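Local coordinates for protein fructose 1-phosphate kinase (Staphylococcus aureus, PDB 2JG5) that probably phosphorylates fructose 1-phosphate to fructose 1,6-bisphosphate using ATP, as a member of the PfkB family of carbohydrate kinases, at residues L158-E163 with E168-Y173; A162-A167 with L185-N190; T111-L116 with Y144-Q149. One frame throughout, in Å; residues are numbered along the deposited sequence.

How the interactions relate
The three contacts are linked to one another by direct packing through helices 143-154 and 164-170. Interactions 1 and 2 lie about 11 Å apart, centre to centre, share Ala162 and Glu163, and both draw on helix 164-170; Glu168 OE2 lies 3.9 Å from Met188 CG between them. Interaction 3 comes earlier in the chain, about 14 Å from interaction 1 centre to centre, and meets it directly where Leu158 CD2 lies 3.4 Å from Ala148 CB. The centres of interactions 2 and 3 are about 22 Å apart, yet Tyr144 CZ still approaches Ala162 CB to 3.5 Å. The touching pairs belong to the helices and to strand 157-161 of the alpha/beta fold.

Interaction 1 of 3, residues L158-E163 with E168-Y173; sequences LVVDAE and ESVLPY. Unlike the reference sequence in segment 168-173: Tyr173 (reference Phe).
Val160 and Val170 reach for each other tip to tip between strand 157-161 and helix 164-170, with the two CG2 methyls 3.6 Å apart. On Val160 the touching branch is the one lying beside the backbone N, while CG1 is anti to that N (chi1 170°) and approaches Val170 less closely. Val160 CG2 also comes within 4.1 Å of Val170 CG1, so it faces both branches of its partner. Leu158 arrives differently: its side chain crosses that of Val170 at about a right angle, presenting CD2 to the branched Val170 CB at 4.1 Å. Two residues on one face of the strand thus meet a single residue of the helix, and all three are buried. No hydrogen bond crosses between the segments; the touching pairs are apolar, and the segments together bury 147 Å². Just past Val170 the chain turns, with Tyr173 N bonded to Val170 O (2.8 Å). Thr151 of helix 143-154 packs on Leu158, and Ile178 touches Val160 from the next strand. The arrangement is that of a beta-alpha-beta crossover, strand 157-161, helix 164-170 and strand 177-178, in the ribokinase-like fold.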
ATOM      1  N   LEU A 158     -14.269 -20.744 -23.494  1.00 33.88           N
ATOM      2  CA  LEU A 158     -13.484 -20.664 -22.271  1.00 34.07           C
ATOM      3  C   LEU A 158     -11.983 -20.804 -22.526  1.00 34.15           C
ATOM      4  O   LEU A 158     -11.528 -21.778 -23.122  1.00 34.09           O
ATOM      5  CB  LEU A 158     -13.944 -21.691 -21.236  1.00 33.71           C
ATOM      6  CG  LEU A 158     -13.116 -21.653 -19.948  1.00 33.52           C
ATOM      7  CD1 LEU A 158     -13.565 -20.521 -18.994  1.00 32.58           C
ATOM      8  CD2 LEU A 158     -13.181 -22.993 -19.273  1.00 33.15           C
ATOM      9  N   VAL A 159     -11.231 -19.812 -22.055  1.00 34.50           N
ATOM     10  CA  VAL A 159      -9.771 -19.795 -22.153  1.00 34.05           C
ATOM     11  C   VAL A 159      -9.157 -19.855 -20.757  1.00 33.97           C
ATOM     12  O   VAL A 159      -9.510 -19.070 -19.874  1.00 34.17           O
ATOM     13  CB  VAL A 159      -9.291 -18.527 -22.868  1.00 34.17           C
ATOM     14  CG1 VAL A 159      -7.788 -18.481 -22.914  1.00 33.85           C
ATOM     15  CG2 VAL A 159      -9.900 -18.441 -24.273  1.00 33.76           C
ATOM     16  N   VAL A 160      -8.241 -20.793 -20.553  1.00 33.63           N
ATOM     17  CA  VAL A 160      -7.641 -20.979 -19.246  1.00 32.95           C
ATOM     18  C   VAL A 160      -6.121 -20.888 -19.293  1.00 33.29           C
ATOM     19  O   VAL A 160      -5.465 -21.524 -20.128  1.00 32.77           O
ATOM     20  CB  VAL A 160      -8.078 -22.329 -18.615  1.00 32.89           C
ATOM     21  CG1 VAL A 160      -7.260 -22.645 -17.357  1.00 31.64           C
ATOM     22  CG2 VAL A 160      -9.561 -22.311 -18.308  1.00 31.88           C
ATOM     23  N   ASP A 161      -5.580 -20.084 -18.383  1.00 33.45           N
ATOM     24  CA  ASP A 161      -4.151 -20.037 -18.119  1.00 33.87           C
ATOM     25  C   ASP A 161      -3.944 -20.202 -16.608  1.00 34.32           C
ATOM     26  O   ASP A 161      -4.054 -19.248 -15.838  1.00 34.39           O
ATOM     27  CB  ASP A 161      -3.560 -18.733 -18.652  1.00 33.48           C
ATOM     28  CG  ASP A 161      -2.067 -18.630 -18.440  1.00 34.22           C
ATOM     29  OD1 ASP A 161      -1.399 -19.666 -18.228  1.00 34.49           O
ATOM     30  OD2 ASP A 161      -1.552 -17.490 -18.491  1.00 37.17           O
ATOM     31  N   ALA A 162      -3.666 -21.434 -16.193  1.00 34.87           N
ATOM     32  CA  ALA A 162      -3.589 -21.780 -14.773  1.00 35.99           C
ATOM     33  C   ALA A 162      -2.529 -22.855 -14.495  1.00 36.47           C
ATOM     34  O   ALA A 162      -1.904 -23.360 -15.421  1.00 36.84           O
ATOM     35  CB  ALA A 162      -4.977 -22.236 -14.267  1.00 35.71           C
ATOM     36  N   GLU A 163      -2.329 -23.190 -13.221  1.00 37.51           N
ATOM     37  CA  GLU A 163      -1.460 -24.297 -12.820  1.00 38.46           C
ATOM     38  C   GLU A 163      -2.011 -25.593 -13.407  1.00 38.63           C
ATOM     39  O   GLU A 163      -3.216 -25.683 -13.702  1.00 38.21           O
ATOM     40  CB  GLU A 163      -1.403 -24.418 -11.294  1.00 38.49           C
ATOM     41  CG  GLU A 163      -0.842 -23.200 -10.548  1.00 39.71           C
ATOM     42  CD  GLU A 163      -1.359 -23.107  -9.101  1.00 40.21           C
ATOM     43  OE1 GLU A 163      -2.042 -22.108  -8.763  1.00 41.53           O
ATOM     44  OE2 GLU A 163      -1.094 -24.039  -8.301  1.00 42.69           O
ATOM     45  N   GLU A 168      -6.061 -28.890 -16.104  1.00 38.40           N
ATOM     46  CA  GLU A 168      -6.554 -30.255 -16.298  1.00 38.19           C
ATOM     47  C   GLU A 168      -8.042 -30.400 -15.985  1.00 37.45           C
ATOM     48  O   GLU A 168      -8.735 -31.155 -16.656  1.00 37.14           O
ATOM     49  CB  GLU A 168      -5.738 -31.260 -15.473  1.00 38.28           C
ATOM     50  CG  GLU A 168      -4.373 -31.607 -16.069  1.00 39.17           C
ATOM     51  CD  GLU A 168      -3.651 -32.710 -15.307  1.00 39.36           C
ATOM     52  OE1 GLU A 168      -3.297 -32.499 -14.123  1.00 41.08           O
ATOM     53  OE2 GLU A 168      -3.433 -33.791 -15.900  1.00 40.51           O
ATOM     54  N   SER A 169      -8.527 -29.654 -14.989  1.00 36.78           N
ATOM     55  CA  SER A 169      -9.913 -29.783 -14.520  1.00 36.24           C
ATOM     56  C   SER A 169     -10.974 -29.156 -15.428  1.00 35.77           C
ATOM     57  O   SER A 169     -12.165 -29.465 -15.306  1.00 35.49           O
ATOM     58  CB  SER A 169     -10.061 -29.211 -13.106  1.00 36.23           C
ATOM     59  OG  SER A 169      -9.940 -27.796 -13.106  1.00 36.69           O
ATOM     60  N   VAL A 170     -10.558 -28.261 -16.321  1.00 35.15           N
ATOM     61  CA  VAL A 170     -11.516 -27.613 -17.219  1.00 34.72           C
ATOM     62  C   VAL A 170     -11.645 -28.364 -18.545  1.00 34.62           C
ATOM     63  O   VAL A 170     -12.563 -28.103 -19.320  1.00 34.20           O
ATOM     64  CB  VAL A 170     -11.225 -26.097 -17.444  1.00 34.84           C
ATOM     65  CG1 VAL A 170     -11.430 -25.307 -16.159  1.00 34.45           C
ATOM     66  CG2 VAL A 170      -9.828 -25.866 -18.008  1.00 34.62           C
ATOM     67  N   LEU A 171     -10.730 -29.309 -18.779  1.00 34.46           N
ATOM     68  CA  LEU A 171     -10.674 -30.073 -20.027  1.00 34.25           C
ATOM     69  C   LEU A 171     -12.000 -30.719 -20.435  1.00 34.23           C
ATOM     70  O   LEU A 171     -12.398 -30.585 -21.589  1.00 34.12           O
ATOM     71  CB  LEU A 171      -9.546 -31.116 -19.995  1.00 34.25           C
ATOM     72  CG  LEU A 171      -8.093 -30.641 -20.085  1.00 33.95           C
ATOM     73  CD1 LEU A 171      -7.154 -31.781 -19.735  1.00 34.18           C
ATOM     74  CD2 LEU A 171      -7.771 -30.107 -21.453  1.00 32.92           C
ATOM     75  N   PRO A 172     -12.704 -31.394 -19.493  1.00 34.27           N
ATOM     76  CA  PRO A 172     -14.012 -31.967 -19.845  1.00 34.24           C
ATOM     77  C   PRO A 172     -15.028 -30.925 -20.325  1.00 34.23           C
ATOM     78  O   PRO A 172     -16.103 -31.293 -20.818  1.00 34.24           O
ATOM     79  CB  PRO A 172     -14.495 -32.579 -18.524  1.00 34.19           C
ATOM     80  CG  PRO A 172     -13.272 -32.797 -17.723  1.00 34.16           C
ATOM     81  CD  PRO A 172     -12.357 -31.677 -18.086  1.00 34.20           C
ATOM     82  N   TYR A 173     -14.689 -29.643 -20.179  1.00 33.88           N
ATOM     83  CA  TYR A 173     -15.601 -28.545 -20.529  1.00 33.70           C
ATOM     84  C   TYR A 173     -15.251 -27.901 -21.859  1.00 33.56           C
ATOM     85  O   TYR A 173     -15.835 -26.878 -22.242  1.00 33.38           O
ATOM     86  CB  TYR A 173     -15.659 -27.515 -19.399  1.00 33.38           C
ATOM     87  CG  TYR A 173     -16.115 -28.121 -18.093  1.00 33.51           C
ATOM     88  CD1 TYR A 173     -17.462 -28.407 -17.874  1.00 33.48           C
ATOM     89  CD2 TYR A 173     -15.201 -28.449 -17.095  1.00 32.70           C
ATOM     90  CE1 TYR A 173     -17.891 -28.983 -16.682  1.00 33.15           C
ATOM     91  CE2 TYR A 173     -15.621 -29.018 -15.900  1.00 33.25           C
ATOM     92  CZ  TYR A 173     -16.969 -29.279 -15.701  1.00 33.14           C
ATOM     93  OH  TYR A 173     -17.396 -29.843 -14.525  1.00 33.90           O
TER

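Interaction 2 of 3, residues A162-A167 with L185-N190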
ATOM      1  N   ALA A 162      -3.666 -21.434 -16.193  1.00 34.87           N
ATOM      2  CA  ALA A 162      -3.589 -21.780 -14.773  1.00 35.99           C
ATOM      3  C   ALA A 162      -2.529 -22.855 -14.495  1.00 36.47           C
ATOM      4  O   ALA A 162      -1.904 -23.360 -15.421  1.00 36.84           O
ATOM      5  CB  ALA A 162      -4.977 -22.236 -14.267  1.00 35.71           C
ATOM      6  N   GLU A 163      -2.329 -23.190 -13.221  1.00 37.51           N
ATOM      7  CA  GLU A 163      -1.460 -24.297 -12.820  1.00 38.46           C
ATOM      8  C   GLU A 163      -2.011 -25.593 -13.407  1.00 38.63           C
ATOM      9  O   GLU A 163      -3.216 -25.683 -13.702  1.00 38.21           O
ATOM     10  CB  GLU A 163      -1.403 -24.418 -11.294  1.00 38.49           C
ATOM     11  CG  GLU A 163      -0.842 -23.200 -10.548  1.00 39.71           C
ATOM     12  CD  GLU A 163      -1.359 -23.107  -9.101  1.00 40.21           C
ATOM     13  OE1 GLU A 163      -2.042 -22.108  -8.763  1.00 41.53           O
ATOM     14  OE2 GLU A 163      -1.094 -24.039  -8.301  1.00 42.69           O
ATOM     15  N   LYS A 164      -1.135 -26.587 -13.562  1.00 38.89           N
ATOM     16  CA  LYS A 164      -1.462 -27.829 -14.280  1.00 39.58           C
ATOM     17  C   LYS A 164      -2.794 -28.486 -13.891  1.00 39.69           C
ATOM     18  O   LYS A 164      -3.612 -28.767 -14.775  1.00 39.81           O
ATOM     19  CB  LYS A 164      -0.302 -28.843 -14.236  1.00 39.59           C
ATOM     20  CG  LYS A 164       0.080 -29.355 -12.845  1.00 40.33           C
ATOM     21  CD  LYS A 164       1.353 -30.215 -12.874  1.00 40.42           C
ATOM     22  CE  LYS A 164       2.618 -29.399 -12.567  1.00 41.73           C
ATOM     23  NZ  LYS A 164       2.704 -28.983 -11.133  1.00 41.53           N
ATOM     24  N   GLU A 165      -3.025 -28.705 -12.594  1.00 39.55           N
ATOM     25  CA  GLU A 165      -4.228 -29.426 -12.155  1.00 39.71           C
ATOM     26  C   GLU A 165      -5.517 -28.662 -12.479  1.00 39.05           C
ATOM     27  O   GLU A 165      -6.539 -29.272 -12.832  1.00 38.93           O
ATOM     28  CB  GLU A 165      -4.160 -29.895 -10.670  1.00 39.56           C
ATOM     29  CG  GLU A 165      -4.259 -28.808  -9.567  1.00 40.45           C
ATOM     30  CD  GLU A 165      -4.682 -29.353  -8.171  1.00 40.99           C
ATOM     31  OE1 GLU A 165      -4.756 -30.596  -7.969  1.00 42.02           O
ATOM     32  OE2 GLU A 165      -4.944 -28.522  -7.266  1.00 42.18           O
ATOM     33  N   LEU A 166      -5.450 -27.335 -12.386  1.00 38.51           N
ATOM     34  CA  LEU A 166      -6.600 -26.475 -12.664  1.00 38.37           C
ATOM     35  C   LEU A 166      -6.913 -26.397 -14.151  1.00 38.39           C
ATOM     36  O   LEU A 166      -8.089 -26.358 -14.542  1.00 38.34           O
ATOM     37  CB  LEU A 166      -6.397 -25.070 -12.084  1.00 38.18           C
ATOM     38  CG  LEU A 166      -5.998 -24.974 -10.607  1.00 37.57           C
ATOM     39  CD1 LEU A 166      -5.800 -23.516 -10.216  1.00 37.05           C
ATOM     40  CD2 LEU A 166      -7.011 -25.654  -9.697  1.00 36.97           C
ATOM     41  N   ALA A 167      -5.857 -26.368 -14.967  1.00 38.40           N
ATOM     42  CA  ALA A 167      -5.978 -26.484 -16.414  1.00 38.50           C
ATOM     43  C   ALA A 167      -6.568 -27.844 -16.763  1.00 38.64           C
ATOM     44  O   ALA A 167      -7.473 -27.939 -17.598  1.00 38.43           O
ATOM     45  CB  ALA A 167      -4.630 -26.303 -17.083  1.00 38.42           C
ATOM     46  N   LEU A 185       3.671 -30.336 -18.917  1.00 31.88           N
ATOM     47  CA  LEU A 185       3.452 -31.515 -19.758  1.00 31.51           C
ATOM     48  C   LEU A 185       4.210 -32.708 -19.215  1.00 31.82           C
ATOM     49  O   LEU A 185       3.652 -33.802 -19.103  1.00 31.70           O
ATOM     50  CB  LEU A 185       3.911 -31.264 -21.196  1.00 31.54           C
ATOM     51  CG  LEU A 185       3.021 -30.526 -22.197  1.00 31.10           C
ATOM     52  CD1 LEU A 185       3.713 -30.494 -23.550  1.00 30.07           C
ATOM     53  CD2 LEU A 185       1.656 -31.185 -22.325  1.00 30.06           C
ATOM     54  N   GLU A 186       5.484 -32.481 -18.878  1.00 31.97           N
ATOM     55  CA  GLU A 186       6.353 -33.505 -18.297  1.00 32.14           C
ATOM     56  C   GLU A 186       5.813 -34.069 -16.989  1.00 32.27           C
ATOM     57  O   GLU A 186       5.927 -35.268 -16.741  1.00 32.18           O
ATOM     58  CB  GLU A 186       7.777 -32.972 -18.083  1.00 32.13           C
ATOM     59  CG  GLU A 186       8.565 -32.757 -19.362  1.00 31.70           C
ATOM     60  CD  GLU A 186      10.071 -32.799 -19.148  1.00 32.39           C
ATOM     61  OE1 GLU A 186      10.531 -32.808 -17.975  1.00 32.82           O
ATOM     62  OE2 GLU A 186      10.799 -32.834 -20.162  1.00 31.75           O
ATOM     63  N   VAL A 187       5.230 -33.208 -16.156  1.00 32.42           N
ATOM     64  CA  VAL A 187       4.623 -33.663 -14.908  1.00 32.73           C
ATOM     65  C   VAL A 187       3.301 -34.390 -15.181  1.00 32.87           C
ATOM     66  O   VAL A 187       3.095 -35.499 -14.697  1.00 32.87           O
ATOM     67  CB  VAL A 187       4.425 -32.513 -13.889  1.00 32.79           C
ATOM     68  CG1 VAL A 187       3.821 -33.045 -12.586  1.00 32.81           C
ATOM     69  CG2 VAL A 187       5.755 -31.814 -13.602  1.00 33.09           C
ATOM     70  N   MET A 188       2.424 -33.759 -15.962  1.00 33.19           N
ATOM     71  CA  MET A 188       1.137 -34.335 -16.344  1.00 33.28           C
ATOM     72  C   MET A 188       1.280 -35.776 -16.788  1.00 32.71           C
ATOM     73  O   MET A 188       0.776 -36.672 -16.136  1.00 33.16           O
ATOM     74  CB  MET A 188       0.506 -33.545 -17.491  1.00 33.27           C
ATOM     75  CG  MET A 188      -0.129 -32.219 -17.124  1.00 33.84           C
ATOM     76  SD  MET A 188      -0.963 -31.595 -18.591  1.00 34.92           S
ATOM     77  CE  MET A 188      -1.301 -29.872 -18.175  1.00 35.12           C
ATOM     78  N   PHE A 189       1.980 -35.987 -17.897  1.00 32.31           N
ATOM     79  CA  PHE A 189       2.080 -37.302 -18.524  1.00 31.97           C
ATOM     80  C   PHE A 189       3.263 -38.124 -18.018  1.00 32.02           C
ATOM     81  O   PHE A 189       3.617 -39.143 -18.619  1.00 31.90           O
ATOM     82  CB  PHE A 189       2.152 -37.149 -20.044  1.00 31.75           C
ATOM     83  CG  PHE A 189       0.911 -36.554 -20.646  1.00 31.67           C
ATOM     84  CD1 PHE A 189       0.821 -35.176 -20.876  1.00 31.33           C
ATOM     85  CD2 PHE A 189      -0.176 -37.369 -20.973  1.00 31.02           C
ATOM     86  CE1 PHE A 189      -0.336 -34.616 -21.432  1.00 31.35           C
ATOM     87  CE2 PHE A 189      -1.334 -36.825 -21.530  1.00 30.88           C
ATOM     88  CZ  PHE A 189      -1.412 -35.441 -21.758  1.00 31.34           C
ATOM     89  N   ASN A 190       3.844 -37.677 -16.901  1.00 31.94           N
ATOM     90  CA  ASN A 190       5.044 -38.258 -16.290  1.00 31.95           C
ATOM     91  C   ASN A 190       6.066 -38.841 -17.265  1.00 31.72           C
ATOM     92  O   ASN A 190       6.343 -40.044 -17.273  1.00 31.83           O
ATOM     93  CB  ASN A 190       4.690 -39.255 -15.193  1.00 32.11           C
ATOM     94  CG  ASN A 190       5.650 -39.175 -14.029  1.00 33.12           C
ATOM     95  OD1 ASN A 190       5.700 -38.157 -13.326  1.00 34.67           O
ATOM     96  ND2 ASN A 190       6.435 -40.232 -13.825  1.00 32.24           N
TER
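Lys164 takes part here as a hydrocarbon, although it is a charged residue: the middle of its side chain lies against Val187, and its NZ makes no bond across the contact. Its CG sits between the backbone N and the carbonyl carbon (chi1 63°), a position seldom taken within a helix but less hindered in its first turn. Further bends at chi3 (94°) and chi4 carry the chain across Val187, the two side chains crossing at about a right angle. Lys164 CD lies 3.8 Å from Val187 CG1, and Lys164 CE is equally close to Val187 CB, which shows that two successive methylenes rest on the valine. Met188 adds a looser touch nearer the backbone of the same lysine, its CE methyl standing 4.2 Å from Lys164 CB. The methionine is extended beyond CG, which is how its terminal methyl reaches the lysine. Met188 also packs on Pro180 and on Leu206, which joins this surface contact to helix 196-208. The helix ends that meet are unlike: Glu163 holds the N-cap position before Lys164, whereas helix 182-188 finishes in a Schellman motif, with Asn190 at positive phi, its N bonded to Val187 O (3.2 Å) and Thr191 N to Glu186 O. The contact thus lays a helix start beside a C-terminus closed by a Schellman motif, at the surface of the alpha/beta fold of a PfkB kinase.

Interaction 3 of 3, residues T111-L116 with Y144-Q149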
ATOM      1  N   THR A 111     -21.035 -16.311  -1.096  1.00 30.93           N
ATOM      2  CA  THR A 111     -22.031 -15.439  -1.705  1.00 31.09           C
ATOM      3  C   THR A 111     -21.432 -14.532  -2.787  1.00 31.10           C
ATOM      4  O   THR A 111     -22.038 -14.323  -3.856  1.00 31.35           O
ATOM      5  CB  THR A 111     -22.724 -14.618  -0.590  1.00 31.29           C
ATOM      6  OG1 THR A 111     -23.720 -15.433   0.037  1.00 31.50           O
ATOM      7  CG2 THR A 111     -23.367 -13.348  -1.121  1.00 32.09           C
ATOM      8  N   GLN A 112     -20.248 -13.991  -2.499  1.00 30.67           N
ATOM      9  CA  GLN A 112     -19.520 -13.167  -3.448  1.00 29.92           C
ATOM     10  C   GLN A 112     -19.023 -13.968  -4.645  1.00 29.89           C
ATOM     11  O   GLN A 112     -19.147 -13.519  -5.784  1.00 29.79           O
ATOM     12  CB  GLN A 112     -18.376 -12.448  -2.747  1.00 29.96           C
ATOM     13  CG  GLN A 112     -18.849 -11.186  -2.046  1.00 29.38           C
ATOM     14  CD  GLN A 112     -18.070 -10.852  -0.795  1.00 29.08           C
ATOM     15  OE1 GLN A 112     -17.030 -11.451  -0.500  1.00 28.67           O
ATOM     16  NE2 GLN A 112     -18.577  -9.879  -0.038  1.00 29.51           N
ATOM     17  N   PHE A 113     -18.469 -15.152  -4.394  1.00 29.70           N
ATOM     18  CA  PHE A 113     -18.093 -16.040  -5.485  1.00 30.00           C
ATOM     19  C   PHE A 113     -19.310 -16.415  -6.346  1.00 29.98           C
ATOM     20  O   PHE A 113     -19.207 -16.494  -7.575  1.00 29.65           O
ATOM     21  CB  PHE A 113     -17.378 -17.309  -4.984  1.00 29.98           C
ATOM     22  CG  PHE A 113     -16.937 -18.210  -6.103  1.00 30.27           C
ATOM     23  CD1 PHE A 113     -15.799 -17.904  -6.850  1.00 29.29           C
ATOM     24  CD2 PHE A 113     -17.689 -19.334  -6.450  1.00 29.92           C
ATOM     25  CE1 PHE A 113     -15.411 -18.706  -7.907  1.00 28.94           C
ATOM     26  CE2 PHE A 113     -17.298 -20.146  -7.505  1.00 28.96           C
ATOM     27  CZ  PHE A 113     -16.164 -19.831  -8.234  1.00 29.45           C
ATOM     28  N   GLU A 114     -20.448 -16.641  -5.685  1.00 30.16           N
ATOM     29  CA  GLU A 114     -21.729 -16.904  -6.355  1.00 30.52           C
ATOM     30  C   GLU A 114     -22.135 -15.761  -7.290  1.00 30.23           C
ATOM     31  O   GLU A 114     -22.593 -16.013  -8.408  1.00 30.61           O
ATOM     32  CB  GLU A 114     -22.829 -17.180  -5.324  1.00 30.94           C
ATOM     33  CG  GLU A 114     -22.752 -18.567  -4.720  1.00 32.14           C
ATOM     34  CD  GLU A 114     -23.363 -18.686  -3.322  1.00 35.11           C
ATOM     35  OE1 GLU A 114     -24.267 -17.885  -2.969  1.00 35.33           O
ATOM     36  OE2 GLU A 114     -22.943 -19.615  -2.579  1.00 35.95           O
ATOM     37  N   GLN A 115     -21.942 -14.521  -6.837  1.00 29.60           N
ATOM     38  CA  GLN A 115     -22.120 -13.329  -7.677  1.00 29.60           C
ATOM     39  C   GLN A 115     -21.284 -13.362  -8.968  1.00 29.27           C
ATOM     40  O   GLN A 115     -21.760 -12.947 -10.023  1.00 28.84           O
ATOM     41  CB  GLN A 115     -21.754 -12.061  -6.905  1.00 29.71           C
ATOM     42  CG  GLN A 115     -22.735 -11.619  -5.851  1.00 29.99           C
ATOM     43  CD  GLN A 115     -22.287 -10.352  -5.141  1.00 30.31           C
ATOM     44  OE1 GLN A 115     -21.974  -9.341  -5.784  1.00 33.29           O
ATOM     45  NE2 GLN A 115     -22.254 -10.396  -3.815  1.00 30.55           N
ATOM     46  N   LEU A 116     -20.039 -13.835  -8.867  1.00 28.82           N
ATOM     47  CA  LEU A 116     -19.160 -13.969 -10.029  1.00 28.81           C
ATOM     48  C   LEU A 116     -19.709 -14.974 -11.028  1.00 28.80           C
ATOM     49  O   LEU A 116     -19.763 -14.690 -12.223  1.00 29.30           O
ATOM     50  CB  LEU A 116     -17.737 -14.376  -9.617  1.00 28.88           C
ATOM     51  CG  LEU A 116     -16.788 -14.788 -10.748  1.00 28.73           C
ATOM     52  CD1 LEU A 116     -16.641 -13.642 -11.755  1.00 29.42           C
ATOM     53  CD2 LEU A 116     -15.419 -15.217 -10.215  1.00 28.65           C
ATOM     54  N   TYR A 144     -12.215 -22.977 -11.049  1.00 28.08           N
ATOM     55  CA  TYR A 144     -12.046 -23.039 -12.506  1.00 27.99           C
ATOM     56  C   TYR A 144     -13.147 -23.877 -13.143  1.00 27.69           C
ATOM     57  O   TYR A 144     -13.768 -23.454 -14.129  1.00 28.11           O
ATOM     58  CB  TYR A 144     -10.651 -23.562 -12.897  1.00 27.81           C
ATOM     59  CG  TYR A 144      -9.633 -22.455 -13.034  1.00 28.28           C
ATOM     60  CD1 TYR A 144      -9.385 -21.866 -14.276  1.00 29.32           C
ATOM     61  CD2 TYR A 144      -8.930 -21.974 -11.924  1.00 28.13           C
ATOM     62  CE1 TYR A 144      -8.462 -20.833 -14.415  1.00 27.81           C
ATOM     63  CE2 TYR A 144      -8.010 -20.942 -12.053  1.00 27.74           C
ATOM     64  CZ  TYR A 144      -7.792 -20.374 -13.306  1.00 28.10           C
ATOM     65  OH  TYR A 144      -6.888 -19.352 -13.457  1.00 29.81           O
ATOM     66  N   ALA A 145     -13.399 -25.044 -12.557  1.00 26.99           N
ATOM     67  CA  ALA A 145     -14.393 -25.976 -13.054  1.00 26.67           C
ATOM     68  C   ALA A 145     -15.809 -25.426 -12.940  1.00 26.47           C
ATOM     69  O   ALA A 145     -16.646 -25.696 -13.794  1.00 26.71           O
ATOM     70  CB  ALA A 145     -14.293 -27.305 -12.300  1.00 26.64           C
ATOM     71  N   GLN A 146     -16.070 -24.690 -11.868  1.00 26.28           N
ATOM     72  CA  GLN A 146     -17.385 -24.100 -11.613  1.00 26.44           C
ATOM     73  C   GLN A 146     -17.708 -23.021 -12.648  1.00 26.85           C
ATOM     74  O   GLN A 146     -18.862 -22.838 -13.039  1.00 26.80           O
ATOM     75  CB  GLN A 146     -17.463 -23.524 -10.195  1.00 26.07           C
ATOM     76  CG  GLN A 146     -17.362 -24.565  -9.061  1.00 25.96           C
ATOM     77  CD  GLN A 146     -17.917 -24.037  -7.733  1.00 25.79           C
ATOM     78  OE1 GLN A 146     -18.718 -23.098  -7.714  1.00 23.87           O
ATOM     79  NE2 GLN A 146     -17.491 -24.635  -6.624  1.00 23.94           N
ATOM     80  N   ILE A 147     -16.671 -22.321 -13.100  1.00 27.44           N
ATOM     81  CA  ILE A 147     -16.808 -21.369 -14.186  1.00 27.91           C
ATOM     82  C   ILE A 147     -16.962 -22.155 -15.497  1.00 28.59           C
ATOM     83  O   ILE A 147     -17.936 -21.958 -16.240  1.00 28.63           O
ATOM     84  CB  ILE A 147     -15.617 -20.361 -14.195  1.00 28.13           C
ATOM     85  CG1 ILE A 147     -15.827 -19.303 -13.105  1.00 27.61           C
ATOM     86  CG2 ILE A 147     -15.443 -19.704 -15.571  1.00 27.60           C
ATOM     87  CD1 ILE A 147     -14.539 -18.685 -12.568  1.00 29.42           C
ATOM     88  N   ALA A 148     -16.035 -23.085 -15.740  1.00 28.93           N
ATOM     89  CA  ALA A 148     -15.995 -23.852 -16.993  1.00 29.46           C
ATOM     90  C   ALA A 148     -17.321 -24.532 -17.317  1.00 29.57           C
ATOM     91  O   ALA A 148     -17.723 -24.649 -18.480  1.00 29.70           O
ATOM     92  CB  ALA A 148     -14.881 -24.874 -16.942  1.00 29.36           C
ATOM     93  N   GLN A 149     -18.004 -24.957 -16.267  1.00 29.91           N
ATOM     94  CA  GLN A 149     -19.259 -25.666 -16.385  1.00 30.16           C
ATOM     95  C   GLN A 149     -20.427 -24.795 -16.840  1.00 29.98           C
ATOM     96  O   GLN A 149     -21.364 -25.281 -17.485  1.00 30.45           O
ATOM     97  CB  GLN A 149     -19.578 -26.252 -15.037  1.00 30.24           C
ATOM     98  CG  GLN A 149     -20.530 -27.361 -15.086  1.00 32.05           C
ATOM     99  CD  GLN A 149     -20.869 -27.783 -13.715  1.00 34.96           C
ATOM    100  OE1 GLN A 149     -20.851 -26.959 -12.788  1.00 35.73           O
ATOM    101  NE2 GLN A 149     -21.180 -29.073 -13.546  1.00 36.40           N
TER
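Phe113 and Gln146 make the closest approach between helices 110-120 and 143-154. Gln146 OE1 comes to the edge of the ring, near its plane, and stops 3.3 Å from Phe113 CE2. The neighbouring ring atoms are clearly farther off: from Gln146 OE1, Phe113 CD2 is 4.1 Å and Phe113 CZ 4.2 Å away, which shows that the oxygen is directed at one corner of the ring. The ring and amide planes stand 84° apart, so the amide is turned nearly upright against the ring instead of lying flat with it. Such an edge approach is consistent with a weak attraction between the amide oxygen and the slightly positive ring hydrogens; no hydrogen bond is made across the two segments. Beside it, Leu116 CD2 and Ile147 CD1 meet at 4.3 Å, an apolar touch between residues whose CA atoms are 8.8 Å apart.

The torsions aim these groups, and one polar bond from the second shell holds the amide. Phe113 has CG anti to the backbone N (chi1 -178°), which sends the ring out from its helix toward the other, while Gln146 is extended beyond CG and delivers its amide at the far end. The nitrogen of that amide, NE2, hydrogen-bonds Asp142 OD2; this bond supports the assigned orientation, with NE2 toward Asp142 and OE1 toward Phe113.

Farther out, each helix also rests on the parallel sheet. Leu116 touches Ile81 of strand 77-82, and Ile147 lies on Leu158 of strand 157-161, while on the other flank of helix 143-154, Tyr144 and Ala148 pack against Val170 of helix 164-170. Helix 143-154, the connection from strand 128-132 to strand 157-161, is therefore bordered by helix 110-120 and helix 164-170.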